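PDB 1B1U: alpha-amylase/trypsin inhibitor from Eleusine coracana, which inhibits both alpha-amylase and trypsin-like serine endopeptidases, and may protect ragi seeds against hydrolytic enzymes of their own or of outside origin. Local coordinates for residues Pro13-Asp18 and Glu75-Leu79; Cys57-Arg61 and Phe113-Leu118. One frame throughout, in Å; residues are numbered along the deposited sequence.

Contact 1. Residues Pro13-Asp18 and Glu75-Leu79; sequences PHNPLD and EGRLL
His14 ND1 donates to Glu75 OE1 at 3.0 Å, a His-carboxylate hydrogen bond that ties the loop ahead of helix 19-29 to the loop leaving strand 74-75 in this disulfide-rich, helical inhibitor of the cereal trypsin/alpha-amylase family. The bond is fairly straight, with an N-H...O angle of 159°. OE1 lies at the edge of the imidazole, practically in the ring plane, and is approached on its syn side. Ring and carboxylate are nevertheless turned steeply against each other, their planes 79° apart, so the acid stands across the ring edge instead of lying flat along it. Glu75 suits this place because its chain, extended beyond CG, spans the gap between the loops. Its CG sits between the backbone N and the carbonyl carbon (chi1 56°), which sends the carboxylate over to His14 and brings CD within 3.5 Å of Asn15 N. If the imidazole is protonated, the carboxylate would probably add an electrostatic hold on this exposed side chain. The backbone of Glu75 is hydrogen-bonded to Val67, a residue of the neighbouring antiparallel strand 67-68.

Beyond this bond the contact is a leucine laid against the polar side chain and backbone of the other loop, without a directed bond. At the backbone angles of Gly76 a CB would jam against the preceding carbonyl oxygen, which calls for glycine, and the chain swings on to Leu78. The isobutyl group of Leu78 points at the 13-18 loop while also resting on Leu63 of helix 53-64 and Arg21 of helix 19-29. Its CD2 packs 4.1 Å from Asp18 CA; the OD1 of Asp18 itself is hydrogen-bonded to Gln47. Asn15 reaches across the leucine, its OD1 lying 3.2 Å from Leu78 CD2 and 3.7 Å from Leu78 CD1.

Contact 2. Residues Cys57-Arg61 and Phe113-Leu118; sequences CEAVR and FCLSLL
The covalent part of the contact is the disulfide Cys57-Cys114, which pins helix 53-64 to the C-terminal loop and is one of five in this fold of the prolamin clan. The SG atoms of Cys57 and Cys114 are 2.0 Å apart and the bridge has chi3 -111°. Both cysteines direct their CB toward the other segment, and with SG beside the backbone N the two sulfurs meet. Thr107 and His109 pack against Cys57 from a neighbouring loop.

The apolar part belongs to Leu117, three residues beyond Cys114. Its two methyls straddle different residues of the helix: CD1 lies 3.7 Å from Cys57 CB, while CD2 lies against Val60 CG1, modelled at 3.4 Å, though the place of this methyl is less certain. A branched leucine suits the place, since its methyls can lie against Cys57 and Val60 while its CG meets Arg61 CB at 4.0 Å.

The ionic part lies within the helix. Bent at chi3 (58°), Arg61 turns its charged end back to Glu58, while NH2 also serves Gly66 O. With an alanine here the guanidinium is gone, and the Glu58 carboxylate is likely to be left without its ionic mate and Gly66 O without this donor. The grip is side-on and nearly in the guanidinium plane, with Arg61 NE to Glu58 OE1 at 3.2 Å and Arg61 NH2 to Glu58 OE2 at 2.9 Å.

Both contacts are partly buried and anchor loops around helix 53-64. In contact 2 that helix is itself a partner; in contact 1 it lies behind the loops, taking Leu78 on Leu63. Their chemistry differs accordingly: two loops meet through a hydrogen bond at an exposed edge in contact 1, whereas contact 2 fastens a C-terminal loop covalently, with a leucine packed beside the bridge and its ion pair confined to the helix. They meet at buried Leu17, whose CD1 lies 3.4 Å from Ala59 O and 3.9 Å from Val60 CA. Val60 thus has Leu17 and Leu117 as neighbours, one from each loop. Along the chain the segments of the two contacts alternate.

Contact 1. Residues Pro13-Asp18 and Glu75-Leu79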
# COMPACT_ATOMS: atom_id res chain seq x y z
N PRO A 13 -8.80 -3.75 -6.12
CA PRO A 13 -8.34 -3.80 -7.51
C PRO A 13 -7.21 -4.77 -7.77
O PRO A 13 -6.61 -5.33 -6.84
CB PRO A 13 -7.95 -2.36 -7.82
CG PRO A 13 -8.70 -1.55 -6.83
CD PRO A 13 -8.72 -2.38 -5.58
N HIS A 14 -6.93 -4.98 -9.05
CA HIS A 14 -5.86 -5.86 -9.49
C HIS A 14 -4.58 -5.04 -9.43
O HIS A 14 -4.44 -4.04 -10.13
CB HIS A 14 -6.13 -6.34 -10.91
CG HIS A 14 -7.06 -7.50 -10.98
ND1 HIS A 14 -6.69 -8.77 -10.59
CD2 HIS A 14 -8.36 -7.59 -11.36
CE1 HIS A 14 -7.72 -9.58 -10.72
NE2 HIS A 14 -8.74 -8.89 -11.19
N ASN A 15 -3.66 -5.49 -8.59
CA ASN A 15 -2.38 -4.81 -8.35
C ASN A 15 -2.69 -3.49 -7.62
O ASN A 15 -2.43 -2.40 -8.15
CB ASN A 15 -1.62 -4.54 -9.65
CG ASN A 15 -0.12 -4.44 -9.43
OD1 ASN A 15 0.35 -4.60 -8.30
ND2 ASN A 15 0.63 -4.20 -10.49
N PRO A 16 -3.26 -3.59 -6.40
CA PRO A 16 -3.63 -2.44 -5.57
C PRO A 16 -2.47 -1.53 -5.24
O PRO A 16 -1.31 -1.96 -5.17
CB PRO A 16 -4.23 -3.08 -4.32
CG PRO A 16 -3.62 -4.43 -4.27
CD PRO A 16 -3.55 -4.85 -5.71
N LEU A 17 -2.79 -0.26 -5.04
CA LEU A 17 -1.80 0.74 -4.68
C LEU A 17 -0.52 0.63 -5.50
O LEU A 17 0.57 0.66 -4.96
CB LEU A 17 -1.50 0.62 -3.18
CG LEU A 17 -2.70 0.10 -2.38
CD1 LEU A 17 -2.29 -0.16 -0.95
CD2 LEU A 17 -3.83 1.12 -2.42
N ASP A 18 -0.65 0.49 -6.81
CA ASP A 18 0.53 0.38 -7.65
C ASP A 18 1.33 1.67 -7.56
O ASP A 18 2.56 1.66 -7.58
CB ASP A 18 0.15 0.14 -9.11
CG ASP A 18 -1.18 0.75 -9.47
OD1 ASP A 18 -2.12 0.61 -8.67
OD2 ASP A 18 -1.27 1.38 -10.55
N GLU A 75 -0.48 -11.42 -7.60
CA GLU A 75 -0.22 -10.00 -7.80
C GLU A 75 0.09 -9.39 -6.45
O GLU A 75 -0.53 -9.75 -5.44
CB GLU A 75 -1.42 -9.31 -8.46
CG GLU A 75 -2.76 -9.45 -7.74
CD GLU A 75 -3.95 -8.99 -8.60
OE1 GLU A 75 -3.82 -8.91 -9.84
OE2 GLU A 75 -5.02 -8.70 -8.03
N GLY A 76 1.05 -8.48 -6.41
CA GLY A 76 1.42 -7.85 -5.16
C GLY A 76 2.91 -7.96 -4.91
O GLY A 76 3.65 -8.41 -5.78
N ARG A 77 3.34 -7.58 -3.71
CA ARG A 77 4.76 -7.62 -3.36
C ARG A 77 5.53 -6.71 -4.32
O ARG A 77 6.45 -7.13 -5.02
CB ARG A 77 5.30 -9.06 -3.44
CG ARG A 77 6.67 -9.26 -2.79
CD ARG A 77 7.64 -10.01 -3.73
NE ARG A 77 9.02 -9.98 -3.24
CZ ARG A 77 9.40 -10.41 -2.04
NH1 ARG A 77 8.50 -10.90 -1.19
NH2 ARG A 77 10.67 -10.35 -1.68
N LEU A 78 5.14 -5.45 -4.34
CA LEU A 78 5.80 -4.47 -5.18
C LEU A 78 6.97 -3.85 -4.40
O LEU A 78 7.87 -3.26 -4.99
CB LEU A 78 4.80 -3.38 -5.59
CG LEU A 78 3.89 -3.55 -6.82
CD1 LEU A 78 3.82 -5.02 -7.24
CD2 LEU A 78 2.50 -3.00 -6.50
N LEU A 79 6.93 -4.00 -3.08
CA LEU A 79 7.95 -3.45 -2.19
C LEU A 79 9.21 -4.32 -2.18
O LEU A 79 9.57 -4.93 -1.17
CB LEU A 79 7.40 -3.30 -0.76
CG LEU A 79 6.20 -2.34 -0.55
CD1 LEU A 79 6.17 -1.80 0.87
CD2 LEU A 79 6.25 -1.17 -1.53

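Contact 2. Residues Cys57-Arg61 and Phe113-Leu118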
# COMPACT_ATOMS: atom_id res chain seq x y z
N CYS A 57 -6.29 -1.83 5.01
CA CYS A 57 -5.16 -2.51 5.65
C CYS A 57 -4.71 -3.78 4.89
O CYS A 57 -3.52 -4.09 4.82
CB CYS A 57 -5.52 -2.91 7.09
SG CYS A 57 -5.48 -1.58 8.34
N GLU A 58 -5.68 -4.51 4.33
CA GLU A 58 -5.39 -5.74 3.57
C GLU A 58 -4.67 -5.37 2.29
O GLU A 58 -3.71 -6.02 1.90
CB GLU A 58 -6.69 -6.50 3.26
CG GLU A 58 -6.56 -7.74 2.36
CD GLU A 58 -5.46 -8.70 2.80
OE1 GLU A 58 -5.18 -8.80 4.01
OE2 GLU A 58 -4.88 -9.36 1.92
N ALA A 59 -5.17 -4.32 1.64
CA ALA A 59 -4.61 -3.80 0.39
C ALA A 59 -3.15 -3.37 0.57
O ALA A 59 -2.34 -3.46 -0.37
CB ALA A 59 -5.44 -2.62 -0.09
N VAL A 60 -2.82 -2.87 1.75
CA VAL A 60 -1.46 -2.44 2.04
C VAL A 60 -0.58 -3.67 2.23
O VAL A 60 0.52 -3.73 1.69
CB VAL A 60 -1.41 -1.53 3.31
CG1 VAL A 60 0.04 -1.30 3.75
CG2 VAL A 60 -2.06 -0.20 3.01
N ARG A 61 -1.08 -4.66 2.97
CA ARG A 61 -0.33 -5.90 3.18
C ARG A 61 -0.03 -6.55 1.83
O ARG A 61 1.06 -7.07 1.62
CB ARG A 61 -1.15 -6.88 4.03
CG ARG A 61 -0.36 -8.09 4.53
CD ARG A 61 -1.28 -9.28 4.85
NE ARG A 61 -2.08 -9.67 3.70
CZ ARG A 61 -1.57 -10.32 2.66
NH1 ARG A 61 -0.29 -10.65 2.65
NH2 ARG A 61 -2.33 -10.63 1.61
N PHE A 113 -4.95 3.79 11.27
CA PHE A 113 -3.87 2.92 11.73
C PHE A 113 -4.22 1.46 11.44
O PHE A 113 -5.38 1.06 11.55
CB PHE A 113 -3.63 3.09 13.24
CG PHE A 113 -4.83 2.77 14.09
CD1 PHE A 113 -5.94 3.60 14.10
CD2 PHE A 113 -4.85 1.64 14.90
CE1 PHE A 113 -7.04 3.31 14.89
CE2 PHE A 113 -5.95 1.34 15.70
CZ PHE A 113 -7.05 2.18 15.69
N CYS A 114 -3.20 0.69 11.06
CA CYS A 114 -3.35 -0.73 10.76
C CYS A 114 -2.65 -1.51 11.87
O CYS A 114 -1.45 -1.32 12.09
CB CYS A 114 -2.70 -1.07 9.42
SG CYS A 114 -3.71 -0.65 7.97
N LEU A 115 -3.37 -2.38 12.56
CA LEU A 115 -2.77 -3.16 13.64
C LEU A 115 -2.20 -4.47 13.15
O LEU A 115 -1.14 -4.91 13.60
CB LEU A 115 -3.81 -3.44 14.72
CG LEU A 115 -4.01 -2.43 15.85
CD1 LEU A 115 -2.88 -1.42 15.90
CD2 LEU A 115 -5.34 -1.74 15.62
N SER A 116 -2.90 -5.11 12.21
CA SER A 116 -2.48 -6.40 11.69
C SER A 116 -1.58 -6.35 10.45
O SER A 116 -1.68 -7.21 9.57
CB SER A 116 -3.72 -7.24 11.38
OG SER A 116 -4.35 -7.66 12.57
N LEU A 117 -0.70 -5.35 10.37
CA LEU A 117 0.18 -5.26 9.21
C LEU A 117 1.67 -5.26 9.58
O LEU A 117 2.10 -4.55 10.50
CB LEU A 117 -0.17 -4.03 8.38
CG LEU A 117 -1.08 -4.37 7.20
CD1 LEU A 117 -2.44 -4.81 7.71
CD2 LEU A 117 -1.22 -3.15 6.30
N LEU A 118 2.43 -6.06 8.84
CA LEU A 118 3.87 -6.22 9.06
C LEU A 118 4.71 -5.00 8.70
O LEU A 118 5.21 -4.87 7.58
CB LEU A 118 4.36 -7.45 8.30
CG LEU A 118 3.59 -8.75 8.59
CD1 LEU A 118 3.31 -8.88 10.09
CD2 LEU A 118 2.29 -8.76 7.79